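Local coordinates for tail protein, 43 kDa (Neisseria meningitidis MC58, PDB 3D37) that probably serves as a structural subunit of the baseplate hub in the tail of a Mu-like phage or prophage, at residues A[68-73]-A[92-97]; A[96-101]-A[122-127]; A[285-290]-A[329-334]. One frame throughout, in Å; residues are numbered along the deposited sequence.

Interaction 1 of 3, residues A[68-73]-A[92-97]; sequences VMTGII and RDLAGF
I72 reaches from its strand into the notch between L94 and F97, and its terminal CD1 makes the closest side-chain contacts, with CG1 also beside the F97 ring. The CD1 methyl lies 3.4 Å from L94 CD2, tighter than usual van der Waals contact, and 3.3 Å from F97 CE2, meeting the ring obliquely. The I72 side chain crosses both partners at about a right angle. The turn at chi2 (81°) carries CD1 toward the chain that follows the strand, while L94 brings CD2 back over the G71 backbone.

Two backbone bonds between I72 and R92 join the strands. I72 N donates to R92 O at 3.0 Å, while the return bond, R92 N to I72 O, is weak and shares both its atoms with a bridging water. A second water links T70 O to L94 N where the two chains part. G71, having no side chain, lets R92 O lie 3.3 Å from its CA. Across from it, D93 CA makes a CA-H...O contact with T70 O, and the M69 and D93 side chains cross at about a right angle, M69 CG lying 4.0 Å from D93 CB.

D93 precedes the turn that leads into the helix. Its OD1 accepts a weak capping bond from A95 N at 3.0 Å, and G96 N bonds to D93 O. The apolar cluster also faces the second subunit, whose L245 packs on I72 and H246 on F97. The arrangement is that of an antiparallel hairpin, strands 66-81 and 84-93, consistent with the phage-barrel family of the N-terminal region, whose second strand passes through a capped turn into helix 95-100.

Interaction 2 of 3, residues A[96-101]-A[122-127]; sequences GFLVDC and APWPQI
W124 and F97 meet with planes near parallel, 27° apart, but the rings are displaced, the centroids of F97 and the W124 five-membered ring 4.8 Å apart, and barely overlap. W124 CD1 comes over a face of the F97 ring, 3.6 Å from F97 CG, and in return F97 CB sits over the five-membered ring of W124, 3.8 Å from its centroid and 17° off the normal, a CH-pi contact. L98 CD2 lies on the same indole face, over the six-membered ring, though modelled too near for its height to be trusted. C101 CB approaches the benzo side obliquely, 3.4 Å from W124 CZ2.

These three residues project from helix 95-100 and its end, and the indole comes from the loop between helix 113-121 and strand 130-133, a helix-to-loop packing within the domain resembling the second domain of baseplate hub protein gp44.

W124 CG stands anti to its own carbonyl carbon (chi1 -65°), which starts the indole off toward the helix. P123 CB backs the opposite indole face, and I127 N bonds to W124 O, closing a turn. I127 CD1 lies near L98 CD2, and Q126 CG is 3.9 Å from F97 CE2.

Farther out, helix 151-161 supports L98 through V151, W152 and L155, and V151 also touches W124. From the second subunit, H246 meets W124 edge-to-face and packs against P123 and Q126.

Interaction 3 of 3, residues A[285-290]-A[329-334]; sequences GGHKTR and TQTELR
The end of an antiparallel strand pairing, in the C-terminal tail-protein domain of the phage-barrel clan, is where G285 faces Q330 as a non-hydrogen-bonded pair, their CA atoms 4.2 Å apart. Beyond G285 the chain leaves strand 278-285, and G286, with its positive phi of 79°, takes it into a loop while its peptide groups stay attached to strand 330-337.

Two hydrogen bonds grip G286 from different sides. Its N donates to T329 O at 2.9 Å. Its own carbonyl oxygen receives the T331 hydroxyl: OG1 donates to G286 O at 2.6 Å, in the carbonyl plane and on a lone pair. The threonine thus fixes the first loop peptide with a side-chain bond where strand pairing has ended.

H287 then folds its imidazole back against strand 330-337. T329 CG2, set anti to its own backbone N, lies over one face of the ring, offset toward the rim, 3.4 Å from the centroid and 20° off the normal, as a CH-pi contact; the two side chains cross at about a right angle. Y8 stacks on H287, and its hydroxyl is hydrogen-bonded to H287 N. F321 meets the ring at an inclined angle, and H287 NE2 has a weak bond to M322 O. The polar end of Q330 turns to E201. At the imidazole edge, near the ring plane, T331 OG1, the same oxygen that donates to G286 O, lies 3.2 Å from H287 CD2.

Interactions 1 and 2 form a continuous patch: their centres are 10 Å apart, they share G96 and F97, and helix 95-100 serves both. A salt bridge from R92 NH2 to D100 OD2 (2.9 Å) ties the hairpin end to the helix, while L94 CD1 packs 3.4 Å from Q126 O. D100 OD2 also forms a salt bridge with R247 of the second subunit, and that subunit touches both contacts. Interaction 3 stands apart in the C-terminal domain, its centre 21 Å from that of interaction 1 and 30 Å from that of interaction 2, with nearest atoms about 8 and 15 Å away. There R290 bridges to D195 of the third subunit.

Interaction 1 of 3, residues A[68-73]-A[92-97]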
# COMPACT_ATOMS: atom_id res chain seq x y z
N VAL A 68 -31.76 13.18 11.51
CA VAL A 68 -31.04 12.33 12.47
C VAL A 68 -30.15 13.13 13.44
O VAL A 68 -29.71 12.61 14.48
CB VAL A 68 -30.25 11.16 11.71
CG1 VAL A 68 -31.23 10.32 10.83
CG2 VAL A 68 -29.14 11.67 10.80
N MET A 69 -29.94 14.40 13.15
CA MET A 69 -29.10 15.27 13.99
C MET A 69 -29.36 16.73 13.63
O MET A 69 -29.50 17.05 12.46
CB MET A 69 -27.60 14.95 13.82
CG MET A 69 -26.64 15.54 14.89
SD MET A 69 -24.86 14.98 14.64
CE MET A 69 -25.02 13.25 15.00
N THR A 70 -29.36 17.57 14.66
CA THR A 70 -29.51 19.00 14.55
C THR A 70 -28.26 19.62 15.15
O THR A 70 -27.90 19.31 16.27
CB THR A 70 -30.85 19.48 15.30
OG1 THR A 70 -31.94 18.70 14.80
CG2 THR A 70 -31.14 20.99 15.07
N GLY A 71 -27.57 20.48 14.42
CA GLY A 71 -26.32 21.04 14.91
C GLY A 71 -25.79 22.23 14.14
O GLY A 71 -26.53 22.94 13.51
N ILE A 72 -24.48 22.39 14.18
CA ILE A 72 -23.81 23.57 13.67
C ILE A 72 -22.57 23.05 12.95
O ILE A 72 -21.83 22.23 13.49
CB ILE A 72 -23.38 24.60 14.81
CG1 ILE A 72 -24.60 25.10 15.59
CG2 ILE A 72 -22.68 25.88 14.25
CD1 ILE A 72 -25.04 24.13 16.63
N ILE A 73 -22.36 23.55 11.74
CA ILE A 73 -21.12 23.29 10.99
C ILE A 73 -20.00 24.07 11.70
O ILE A 73 -20.04 25.31 11.84
CB ILE A 73 -21.27 23.67 9.53
CG1 ILE A 73 -22.41 22.82 8.92
CG2 ILE A 73 -19.94 23.42 8.66
CD1 ILE A 73 -22.73 23.18 7.55
N ARG A 92 -20.88 19.46 15.11
CA ARG A 92 -21.41 18.84 16.32
C ARG A 92 -22.87 19.16 16.47
O ARG A 92 -23.35 20.11 15.85
CB ARG A 92 -20.63 19.33 17.54
CG ARG A 92 -19.15 18.86 17.53
CD ARG A 92 -18.44 19.42 18.74
NE ARG A 92 -18.48 20.86 18.67
CZ ARG A 92 -18.21 21.72 19.65
NH1 ARG A 92 -17.93 21.29 20.87
NH2 ARG A 92 -18.31 23.02 19.40
N ASP A 93 -23.57 18.36 17.28
CA ASP A 93 -24.96 18.66 17.69
C ASP A 93 -25.02 19.87 18.66
O ASP A 93 -24.00 20.47 18.97
CB ASP A 93 -25.68 17.41 18.24
CG ASP A 93 -25.21 17.01 19.62
OD1 ASP A 93 -24.42 17.76 20.23
OD2 ASP A 93 -25.58 15.91 20.07
N LEU A 94 -26.22 20.22 19.13
CA LEU A 94 -26.40 21.44 19.90
C LEU A 94 -25.78 21.36 21.29
O LEU A 94 -25.61 22.39 21.95
CB LEU A 94 -27.88 21.83 19.98
CG LEU A 94 -28.68 22.01 18.68
CD1 LEU A 94 -30.18 22.31 19.01
CD2 LEU A 94 -28.08 23.09 17.81
N ALA A 95 -25.44 20.15 21.75
CA ALA A 95 -24.67 19.98 22.98
C ALA A 95 -23.35 20.66 22.88
O ALA A 95 -22.80 20.96 23.86
CB ALA A 95 -24.46 18.50 23.31
N GLY A 96 -22.79 20.84 21.67
CA GLY A 96 -21.57 21.62 21.48
C GLY A 96 -21.55 22.98 22.17
O GLY A 96 -20.55 23.34 22.73
N PHE A 97 -22.64 23.74 22.12
CA PHE A 97 -22.80 24.94 22.93
C PHE A 97 -22.61 24.71 24.44
O PHE A 97 -21.87 25.43 25.11
CB PHE A 97 -24.20 25.53 22.74
CG PHE A 97 -24.44 26.12 21.38
CD1 PHE A 97 -23.76 27.29 20.98
CD2 PHE A 97 -25.37 25.53 20.50
CE1 PHE A 97 -23.99 27.85 19.74
CE2 PHE A 97 -25.61 26.08 19.24
CZ PHE A 97 -24.92 27.26 18.86
O HOH W 1 -28.96 18.65 18.62
O HOH W 2 -20.31 22.54 15.68

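Interaction 2 of 3, residues A[96-101]-A[122-127]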
# COMPACT_ATOMS: atom_id res chain seq x y z
N GLY A 96 -22.79 20.84 21.67
CA GLY A 96 -21.57 21.62 21.48
C GLY A 96 -21.55 22.98 22.17
O GLY A 96 -20.55 23.34 22.73
N PHE A 97 -22.64 23.74 22.12
CA PHE A 97 -22.80 24.94 22.93
C PHE A 97 -22.61 24.71 24.44
O PHE A 97 -21.87 25.43 25.11
CB PHE A 97 -24.20 25.53 22.74
CG PHE A 97 -24.44 26.12 21.38
CD1 PHE A 97 -23.76 27.29 20.98
CD2 PHE A 97 -25.37 25.53 20.50
CE1 PHE A 97 -23.99 27.85 19.74
CE2 PHE A 97 -25.61 26.08 19.24
CZ PHE A 97 -24.92 27.26 18.86
N LEU A 98 -23.31 23.72 24.99
CA LEU A 98 -23.22 23.43 26.43
C LEU A 98 -21.84 22.91 26.83
O LEU A 98 -21.34 23.24 27.89
CB LEU A 98 -24.31 22.43 26.80
CG LEU A 98 -25.74 22.82 26.36
CD1 LEU A 98 -26.80 22.32 27.33
CD2 LEU A 98 -25.86 24.32 26.19
N VAL A 99 -21.21 22.11 25.97
CA VAL A 99 -19.83 21.62 26.17
C VAL A 99 -18.80 22.73 26.16
O VAL A 99 -17.78 22.68 26.88
CB VAL A 99 -19.41 20.57 25.07
CG1 VAL A 99 -17.91 20.39 25.07
CG2 VAL A 99 -20.15 19.23 25.26
N ASP A 100 -19.05 23.73 25.31
CA ASP A 100 -18.11 24.83 25.12
C ASP A 100 -18.32 25.92 26.17
O ASP A 100 -17.36 26.47 26.68
CB ASP A 100 -18.29 25.50 23.76
CG ASP A 100 -17.87 24.64 22.56
OD1 ASP A 100 -17.23 23.55 22.67
OD2 ASP A 100 -18.24 25.10 21.47
N CYS A 101 -19.58 26.25 26.44
CA CYS A 101 -19.96 27.46 27.21
C CYS A 101 -20.06 27.21 28.71
O CYS A 101 -20.01 26.06 29.17
CB CYS A 101 -21.31 28.01 26.71
SG CYS A 101 -21.38 28.32 24.86
N ALA A 122 -31.77 27.20 28.79
CA ALA A 122 -32.49 28.44 28.46
C ALA A 122 -31.76 29.41 27.52
O ALA A 122 -32.37 29.84 26.53
CB ALA A 122 -32.95 29.20 29.78
N PRO A 123 -30.47 29.75 27.81
CA PRO A 123 -29.68 30.63 26.91
C PRO A 123 -29.53 30.18 25.45
O PRO A 123 -29.09 30.96 24.61
CB PRO A 123 -28.29 30.67 27.58
CG PRO A 123 -28.49 30.24 28.97
CD PRO A 123 -29.66 29.30 28.96
N TRP A 124 -29.85 28.93 25.14
CA TRP A 124 -29.73 28.43 23.81
C TRP A 124 -31.07 28.09 23.26
O TRP A 124 -31.46 26.93 23.23
CB TRP A 124 -28.73 27.27 23.74
CG TRP A 124 -27.39 27.79 24.08
CD1 TRP A 124 -26.52 28.43 23.24
CD2 TRP A 124 -26.78 27.76 25.35
NE1 TRP A 124 -25.39 28.79 23.93
CE2 TRP A 124 -25.52 28.37 25.22
CE3 TRP A 124 -27.15 27.22 26.58
CZ2 TRP A 124 -24.64 28.51 26.30
CZ3 TRP A 124 -26.27 27.36 27.65
CH2 TRP A 124 -25.03 27.99 27.50
N PRO A 125 -31.79 29.14 22.78
CA PRO A 125 -33.15 28.94 22.32
C PRO A 125 -33.20 28.04 21.14
O PRO A 125 -34.26 27.48 20.84
CB PRO A 125 -33.65 30.37 22.00
CG PRO A 125 -32.44 31.16 21.82
CD PRO A 125 -31.39 30.56 22.69
N GLN A 126 -32.04 27.92 20.49
CA GLN A 126 -31.77 26.90 19.49
C GLN A 126 -32.17 25.47 19.99
O GLN A 126 -32.70 24.64 19.23
CB GLN A 126 -30.29 27.06 18.95
CG GLN A 126 -29.15 27.55 20.00
CD GLN A 126 -28.70 29.10 20.03
OE1 GLN A 126 -29.46 29.98 19.96
NE2 GLN A 126 -27.45 29.33 20.21
N ILE A 127 -31.97 25.21 21.28
CA ILE A 127 -32.57 24.03 21.95
C ILE A 127 -34.03 24.40 22.29
O ILE A 127 -34.31 25.10 23.26
CB ILE A 127 -31.74 23.60 23.23
CG1 ILE A 127 -30.27 23.34 22.87
CG2 ILE A 127 -32.36 22.36 23.89
CD1 ILE A 127 -29.29 23.37 24.06

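Interaction 3 of 3, residues A[285-290]-A[329-334]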
# COMPACT_ATOMS: atom_id res chain seq x y z
N GLY A 285 -24.75 -3.67 7.08
CA GLY A 285 -24.87 -2.89 5.86
C GLY A 285 -26.14 -2.07 6.03
O GLY A 285 -27.03 -2.48 6.72
N GLY A 286 -26.23 -0.92 5.37
CA GLY A 286 -27.41 -0.02 5.52
C GLY A 286 -27.37 0.82 6.79
O GLY A 286 -26.40 0.76 7.57
N HIS A 287 -28.46 1.56 6.98
CA HIS A 287 -28.72 2.42 8.10
C HIS A 287 -30.03 2.14 8.85
O HIS A 287 -30.29 2.74 9.88
CB HIS A 287 -28.71 3.86 7.66
CG HIS A 287 -27.37 4.31 7.17
ND1 HIS A 287 -27.21 5.34 6.27
CD2 HIS A 287 -26.13 3.83 7.40
CE1 HIS A 287 -25.93 5.48 5.99
NE2 HIS A 287 -25.26 4.61 6.70
N LYS A 288 -30.84 1.21 8.33
CA LYS A 288 -32.16 0.89 8.89
C LYS A 288 -32.30 -0.58 9.22
O LYS A 288 -31.73 -1.40 8.56
CB LYS A 288 -33.25 1.23 7.90
CG LYS A 288 -33.47 2.69 7.82
CD LYS A 288 -34.31 3.09 6.62
CE LYS A 288 -34.73 4.55 6.78
NZ LYS A 288 -35.52 5.15 5.61
N THR A 289 -33.04 -0.87 10.26
CA THR A 289 -33.55 -2.21 10.45
C THR A 289 -34.48 -2.65 9.30
O THR A 289 -34.97 -1.85 8.52
CB THR A 289 -34.37 -2.32 11.70
OG1 THR A 289 -35.63 -1.62 11.51
CG2 THR A 289 -33.62 -1.77 12.91
N ARG A 290 -34.73 -3.94 9.24
CA ARG A 290 -35.67 -4.50 8.29
C ARG A 290 -37.06 -3.83 8.32
O ARG A 290 -37.72 -3.75 7.30
CB ARG A 290 -35.83 -6.02 8.52
CG ARG A 290 -34.89 -6.82 7.70
CD ARG A 290 -35.50 -8.18 7.23
NE ARG A 290 -36.21 -8.09 5.93
CZ ARG A 290 -35.65 -7.76 4.76
NH1 ARG A 290 -34.36 -7.47 4.64
NH2 ARG A 290 -36.41 -7.71 3.67
N THR A 329 -22.40 1.78 2.30
CA THR A 329 -23.26 2.23 3.40
C THR A 329 -23.32 1.20 4.52
O THR A 329 -23.70 0.09 4.31
CB THR A 329 -24.70 2.55 2.79
OG1 THR A 329 -24.58 3.66 1.88
CG2 THR A 329 -25.62 2.98 3.86
N GLN A 330 -22.93 1.59 5.72
CA GLN A 330 -22.97 0.74 6.90
C GLN A 330 -23.32 1.51 8.17
O GLN A 330 -23.33 2.72 8.17
CB GLN A 330 -21.57 0.08 7.09
CG GLN A 330 -21.10 -0.86 5.89
CD GLN A 330 -19.63 -1.18 6.11
OE1 GLN A 330 -18.83 -0.26 6.25
NE2 GLN A 330 -19.29 -2.44 6.14
N THR A 331 -23.59 0.75 9.23
CA THR A 331 -23.77 1.26 10.54
C THR A 331 -22.90 0.43 11.49
O THR A 331 -22.92 -0.82 11.48
CB THR A 331 -25.29 1.32 11.00
OG1 THR A 331 -26.10 1.83 9.94
CG2 THR A 331 -25.46 2.24 12.29
N GLU A 332 -22.12 1.15 12.30
CA GLU A 332 -21.48 0.54 13.47
C GLU A 332 -22.35 0.70 14.65
O GLU A 332 -22.83 1.83 14.99
CB GLU A 332 -20.11 1.20 13.68
CG GLU A 332 -19.45 0.90 15.02
CD GLU A 332 -18.14 1.74 15.18
OE1 GLU A 332 -17.30 1.58 14.25
OE2 GLU A 332 -18.02 2.51 16.20
N LEU A 333 -22.59 -0.42 15.31
CA LEU A 333 -23.48 -0.50 16.46
C LEU A 333 -22.66 -0.85 17.71
O LEU A 333 -22.06 -1.93 17.77
CB LEU A 333 -24.59 -1.53 16.21
CG LEU A 333 -25.40 -1.42 14.89
CD1 LEU A 333 -26.23 -2.69 14.73
CD2 LEU A 333 -26.27 -0.15 14.89
N ARG A 334 -22.55 0.09 18.64
CA ARG A 334 -21.75 -0.11 19.86
C ARG A 334 -22.72 -0.53 20.94
O ARG A 334 -23.47 0.26 21.46
CB ARG A 334 -20.97 1.15 20.25
CG ARG A 334 -20.04 1.57 19.10
CD ARG A 334 -19.03 2.65 19.53
NE ARG A 334 -19.67 3.91 19.83
CZ ARG A 334 -19.85 4.90 18.96
NH1 ARG A 334 -19.48 4.78 17.69
NH2 ARG A 334 -20.46 5.99 19.35